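Local coordinates for EscD/YscD/HrpQ family type III secretion system inner membrane ring protein (Pseudomonas aeruginosa, PDB 6UID) that forms part of the inner membrane ring of the type III secretion basal body and probably contacts the cytoplasmic sorting platform through this cytosolic domain, at residues Trp5-Ser11 with Leu93-Asp99. Sequence-based numbering, arbitrary orientation. Where two conformers were deposited one is given.
Sequences WKIRFYS and LRWTFCD. Unlike the reference sequence in segment 93-99: Thr96 (reference Ala).
With its first torsion at -60°, Trp5 keeps CG beside its own backbone N and leans its indole toward the neighbouring strand, where Phe97, whose CG sits between backbone N and carbonyl carbon (chi1 76°), offers a ring edge. The result is an offset edge-to-face pair: the planes stand at 79°, and Phe97 CE2 lies 3.7 Å above the indole plane of Trp5, displaced toward its rim. Asp54 O, on strand 49-54, takes the Trp5 NE1 hydrogen and thereby helps fix the turn of the indole. Farther along this face, Ile7 reaches its CD1 to 3.3 Å from Trp95 CE3, a close meeting that is oblique to the indole, and Phe9 CD1 touches Leu93 CD1 at 3.8 Å. Leu37, Leu49 and Leu51 pack on these side chains from the second sheet, so this side faces that sheet, consistent with the sandwich of the SMAD-FHA clan, and strands 5-9 and 93-98 are adjacent inner strands of one sheet. Their antiparallel register follows from paired bonds: Lys6 N to Cys98 O and Cys98 N to Lys6 O, then Arg8 N to Thr96 O (2.9 Å) and Thr96 N to Arg8 O. Tyr10 N to Arg94 O continues the ladder past the end of strand 5-9. On the opposite face Thr96 CG2 meets the Tyr10 ring at its edge, 3.6 Å from CE1, while Tyr10 OH bonds to Pro105 O. At the end of the ladder the acceptor is a side chain, Ser11 OG, which receives Arg94 N at 3.0 Å.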
ATOM      1  N   TRP A   5       6.189  -4.204 -12.444  1.00 17.77           N
ATOM      2  CA  TRP A   5       6.050  -4.598 -11.056  1.00 14.65           C
ATOM      3  C   TRP A   5       4.712  -5.287 -10.899  1.00 14.83           C
ATOM      4  O   TRP A   5       3.826  -5.149 -11.736  1.00 17.36           O
ATOM      5  CB  TRP A   5       6.125  -3.369 -10.127  1.00 16.96           C
ATOM      6  CG  TRP A   5       7.436  -2.631 -10.261  1.00 14.93           C
ATOM      7  CD1 TRP A   5       7.681  -1.534 -11.028  1.00 18.84           C
ATOM      8  CD2 TRP A   5       8.665  -2.973  -9.636  1.00 15.48           C
ATOM      9  NE1 TRP A   5       8.994  -1.178 -10.920  1.00 18.89           N
ATOM     10  CE2 TRP A   5       9.627  -2.039 -10.065  1.00 16.69           C
ATOM     11  CE3 TRP A   5       9.044  -3.978  -8.754  1.00 15.75           C
ATOM     12  CZ2 TRP A   5      10.960  -2.086  -9.631  1.00 18.11           C
ATOM     13  CZ3 TRP A   5      10.363  -4.030  -8.330  1.00 17.03           C
ATOM     14  CH2 TRP A   5      11.305  -3.082  -8.776  1.00 17.95           C
ATOM     15  N   LYS A   6       4.555  -6.020  -9.815  1.00 12.91           N
ATOM     16  CA  LYS A   6       3.264  -6.575  -9.452  1.00 13.35           C
ATOM     17  C   LYS A   6       2.949  -6.238  -8.001  1.00 13.14           C
ATOM     18  O   LYS A   6       3.852  -6.101  -7.166  1.00 12.91           O
ATOM     19  CB  LYS A   6       3.207  -8.088  -9.692  1.00 14.97           C
ATOM     20  CG  LYS A   6       4.318  -8.875  -9.039  1.00 16.38           C
ATOM     21  CD  LYS A   6       4.174 -10.372  -9.351  1.00 19.40           C
ATOM     22  CE  LYS A   6       5.198 -11.146  -8.565  1.00 17.86           C
ATOM     23  NZ  LYS A   6       5.191 -12.611  -8.906  1.00 22.62           N
ATOM     24  N   ILE A   7       1.665  -6.098  -7.700  1.00 11.64           N
ATOM     25  CA  ILE A   7       1.169  -5.737  -6.383  1.00 12.26           C
ATOM     26  C   ILE A   7       0.288  -6.855  -5.857  1.00 12.53           C
ATOM     27  O   ILE A   7      -0.446  -7.490  -6.628  1.00 13.61           O
ATOM     28  CB  ILE A   7       0.416  -4.397  -6.448  1.00 14.19           C
ATOM     29  CG1 ILE A   7      -0.110  -3.985  -5.086  1.00 17.44           C
ATOM     30  CG2 ILE A   7      -0.733  -4.455  -7.440  1.00 18.62           C
ATOM     31  CD1 ILE A   7      -0.360  -2.469  -5.004  1.00 23.59           C
ATOM     32  N   ARG A   8       0.372  -7.120  -4.556  1.00 12.18           N
ATOM     33  CA  ARG A   8      -0.494  -8.065  -3.865  1.00 13.19           C
ATOM     34  C   ARG A   8      -1.179  -7.360  -2.709  1.00 13.59           C
ATOM     35  O   ARG A   8      -0.540  -6.597  -1.970  1.00 13.29           O
ATOM     36  CB  ARG A   8       0.273  -9.287  -3.342  1.00 15.97           C
ATOM     37  CG  ARG A   8      -0.647 -10.268  -2.620  1.00 21.07           C
ATOM     38  CD  ARG A   8      -0.068 -11.651  -2.525  1.00 30.53           C
ATOM     39  NE  ARG A   8      -0.845 -12.437  -1.575  1.00 32.01           N
ATOM     40  CZ  ARG A   8      -0.634 -13.715  -1.305  1.00 55.03           C
ATOM     41  NH1 ARG A   8       0.332 -14.381  -1.924  1.00 76.84           N
ATOM     42  NH2 ARG A   8      -1.400 -14.323  -0.412  1.00 48.41           N
ATOM     43  N   PHE A   9      -2.474  -7.621  -2.543  1.00 12.17           N
ATOM     44  CA  PHE A   9      -3.260  -7.060  -1.456  1.00 12.41           C
ATOM     45  C   PHE A   9      -3.477  -8.069  -0.341  1.00 14.74           C
ATOM     46  O   PHE A   9      -3.675  -9.260  -0.591  1.00 15.10           O
ATOM     47  CB  PHE A   9      -4.598  -6.541  -1.986  1.00 13.77           C
ATOM     48  CG  PHE A   9      -4.432  -5.431  -2.956  1.00 13.57           C
ATOM     49  CD1 PHE A   9      -3.932  -4.214  -2.550  1.00 15.52           C
ATOM     50  CD2 PHE A   9      -4.725  -5.604  -4.285  1.00 17.86           C
ATOM     51  CE1 PHE A   9      -3.743  -3.182  -3.452  1.00 16.77           C
ATOM     52  CE2 PHE A   9      -4.546  -4.576  -5.195  1.00 18.76           C
ATOM     53  CZ  PHE A   9      -4.063  -3.359  -4.765  1.00 17.38           C
ATOM     54  N   TYR A  10      -3.406  -7.581   0.902  1.00 13.56           N
ATOM     55  CA  TYR A  10      -3.522  -8.388   2.113  1.00 14.93           C
ATOM     56  C   TYR A  10      -4.585  -7.809   3.048  1.00 21.83           C
ATOM     57  O   TYR A  10      -4.413  -7.807   4.287  1.00 20.42           O
ATOM     58  CB  TYR A  10      -2.193  -8.441   2.859  1.00 15.51           C
ATOM     59  CG  TYR A  10      -1.050  -9.083   2.132  1.00 13.76           C
ATOM     60  CD1 TYR A  10      -0.283  -8.370   1.242  1.00 16.07           C
ATOM     61  CD2 TYR A  10      -0.692 -10.391   2.382  1.00 15.50           C
ATOM     62  CE1 TYR A  10       0.795  -8.960   0.607  1.00 16.15           C
ATOM     63  CE2 TYR A  10       0.376 -10.991   1.751  1.00 15.34           C
ATOM     64  CZ  TYR A  10       1.126 -10.272   0.883  1.00 15.52           C
ATOM     65  OH  TYR A  10       2.201 -10.868   0.242  1.00 19.73           O
ATOM     66  N   SER A  11      -5.642  -7.247   2.488  1.00 15.33           N
ATOM     67  CA  SER A  11      -6.684  -6.651   3.298  1.00 14.35           C
ATOM     68  C   SER A  11      -7.996  -6.583   2.537  1.00 15.39           C
ATOM     69  O   SER A  11      -8.038  -6.532   1.302  1.00 16.22           O
ATOM     70  CB  SER A  11      -6.281  -5.238   3.733  1.00 14.96           C
ATOM     71  OG  SER A  11      -5.974  -4.427   2.633  1.00 15.71           O
ATOM     72  N   LEU A  93      -5.725  -0.385   4.257  1.00 13.63           N
ATOM     73  CA  LEU A  93      -5.090  -1.073   3.146  1.00 13.52           C
ATOM     74  C   LEU A  93      -3.730  -1.631   3.556  1.00 13.41           C
ATOM     75  O   LEU A  93      -2.896  -0.912   4.136  1.00 14.11           O
ATOM     76  CB  LEU A  93      -4.887  -0.103   1.994  1.00 13.63           C
ATOM     77  CG  LEU A  93      -4.134  -0.632   0.779  1.00 14.76           C
ATOM     78  CD1 LEU A  93      -4.930  -1.708   0.098  1.00 19.25           C
ATOM     79  CD2 LEU A  93      -3.838   0.516  -0.154  1.00 16.11           C
ATOM     80  N   ARG A  94      -3.511  -2.916   3.275  1.00 13.70           N
ATOM     81  CA  ARG A  94      -2.213  -3.558   3.447  0.50 13.03           C
ATOM     82  C   ARG A  94      -1.803  -4.171   2.110  1.00 14.17           C
ATOM     83  O   ARG A  94      -2.602  -4.877   1.476  1.00 14.16           O
ATOM     84  CB  ARG A  94      -2.249  -4.632   4.533  0.50 14.22           C
ATOM     85  CG  ARG A  94      -2.755  -4.129   5.877  0.50 15.50           C
ATOM     86  CD  ARG A  94      -1.902  -4.600   7.070  0.50 20.26           C
ATOM     87  NE  ARG A  94      -2.055  -6.018   7.387  0.50 19.95           N
ATOM     88  CZ  ARG A  94      -1.512  -6.613   8.453  0.50 12.81           C
ATOM     89  NH1 ARG A  94      -1.721  -7.909   8.644  0.50 20.30           N
ATOM     90  NH2 ARG A  94      -0.759  -5.919   9.336  0.50 19.15           N
ATOM     91  N   TRP A  95      -0.579  -3.898   1.681  1.00 12.00           N
ATOM     92  CA  TRP A  95      -0.149  -4.343   0.364  1.00 13.67           C
ATOM     93  C   TRP A  95       1.361  -4.476   0.324  1.00 12.91           C
ATOM     94  O   TRP A  95       2.077  -3.978   1.200  1.00 12.79           O
ATOM     95  CB  TRP A  95      -0.613  -3.358  -0.721  1.00 12.52           C
ATOM     96  CG  TRP A  95      -0.047  -1.958  -0.629  1.00 11.50           C
ATOM     97  CD1 TRP A  95      -0.444  -0.967   0.223  1.00 12.35           C
ATOM     98  CD2 TRP A  95       0.974  -1.395  -1.446  1.00 10.86           C
ATOM     99  NE1 TRP A  95       0.273   0.172  -0.020  1.00 12.84           N
ATOM    100  CE2 TRP A  95       1.146  -0.059  -1.045  1.00 12.39           C
ATOM    101  CE3 TRP A  95       1.762  -1.890  -2.489  1.00 11.12           C
ATOM    102  CZ2 TRP A  95       2.081   0.786  -1.647  1.00 12.69           C
ATOM    103  CZ3 TRP A  95       2.678  -1.052  -3.099  1.00 11.96           C
ATOM    104  CH2 TRP A  95       2.857   0.271  -2.659  1.00 13.38           C
ATOM    105  N   THR A  96       1.856  -5.157  -0.705  1.00 12.38           N
ATOM    106  CA  THR A  96       3.270  -5.143  -1.016  1.00 11.88           C
ATOM    107  C   THR A  96       3.432  -5.243  -2.522  1.00 12.96           C
ATOM    108  O   THR A  96       2.474  -5.521  -3.254  1.00 12.77           O
ATOM    109  CB  THR A  96       4.015  -6.276  -0.320  1.00 16.80           C
ATOM    110  OG1 THR A  96       5.419  -5.965  -0.342  1.00 25.28           O
ATOM    111  CG2 THR A  96       3.727  -7.587  -1.012  1.00 14.82           C
ATOM    112  N   PHE A  97       4.644  -5.033  -2.998  1.00 11.93           N
ATOM    113  CA  PHE A  97       4.919  -5.148  -4.418  1.00 12.58           C
ATOM    114  C   PHE A  97       6.258  -5.825  -4.616  1.00 12.64           C
ATOM    115  O   PHE A  97       7.110  -5.826  -3.714  1.00 12.99           O
ATOM    116  CB  PHE A  97       4.866  -3.778  -5.132  1.00 12.25           C
ATOM    117  CG  PHE A  97       6.077  -2.911  -4.889  1.00 12.10           C
ATOM    118  CD1 PHE A  97       6.160  -2.165  -3.739  1.00 14.46           C
ATOM    119  CD2 PHE A  97       7.101  -2.867  -5.811  1.00 13.44           C
ATOM    120  CE1 PHE A  97       7.304  -1.365  -3.510  1.00 14.64           C
ATOM    121  CE2 PHE A  97       8.226  -2.099  -5.587  1.00 15.85           C
ATOM    122  CZ  PHE A  97       8.309  -1.345  -4.446  1.00 14.41           C
ATOM    123  N   CYS A  98       6.478  -6.357  -5.807  1.00 11.91           N
ATOM    124  CA  CYS A  98       7.785  -6.888  -6.166  1.00 14.08           C
ATOM    125  C   CYS A  98       7.924  -7.055  -7.665  1.00 14.00           C
ATOM    126  O   CYS A  98       6.988  -6.830  -8.438  1.00 13.23           O
ATOM    127  CB  CYS A  98       8.093  -8.202  -5.443  1.00 18.90           C
ATOM    128  SG  CYS A  98       7.088  -9.604  -5.948  1.00 20.48           S
ATOM    129  N   ASP A  99       9.132  -7.425  -8.076  1.00 16.14           N
ATOM    130  CA  ASP A  99       9.426  -7.637  -9.481  0.50 17.44           C
ATOM    131  C   ASP A  99       8.706  -8.881  -9.987  1.00 17.48           C
ATOM    132  O   ASP A  99       8.443  -9.813  -9.212  1.00 18.58           O
ATOM    133  CB  ASP A  99      10.940  -7.793  -9.653  0.50 25.93           C
ATOM    134  CG  ASP A  99      11.331  -8.335 -11.010  0.50 32.90           C
ATOM    135  OD1 ASP A  99      11.554  -7.526 -11.933  0.50 40.41           O
ATOM    136  OD2 ASP A  99      11.424  -9.570 -11.149  0.50 34.37           O
TER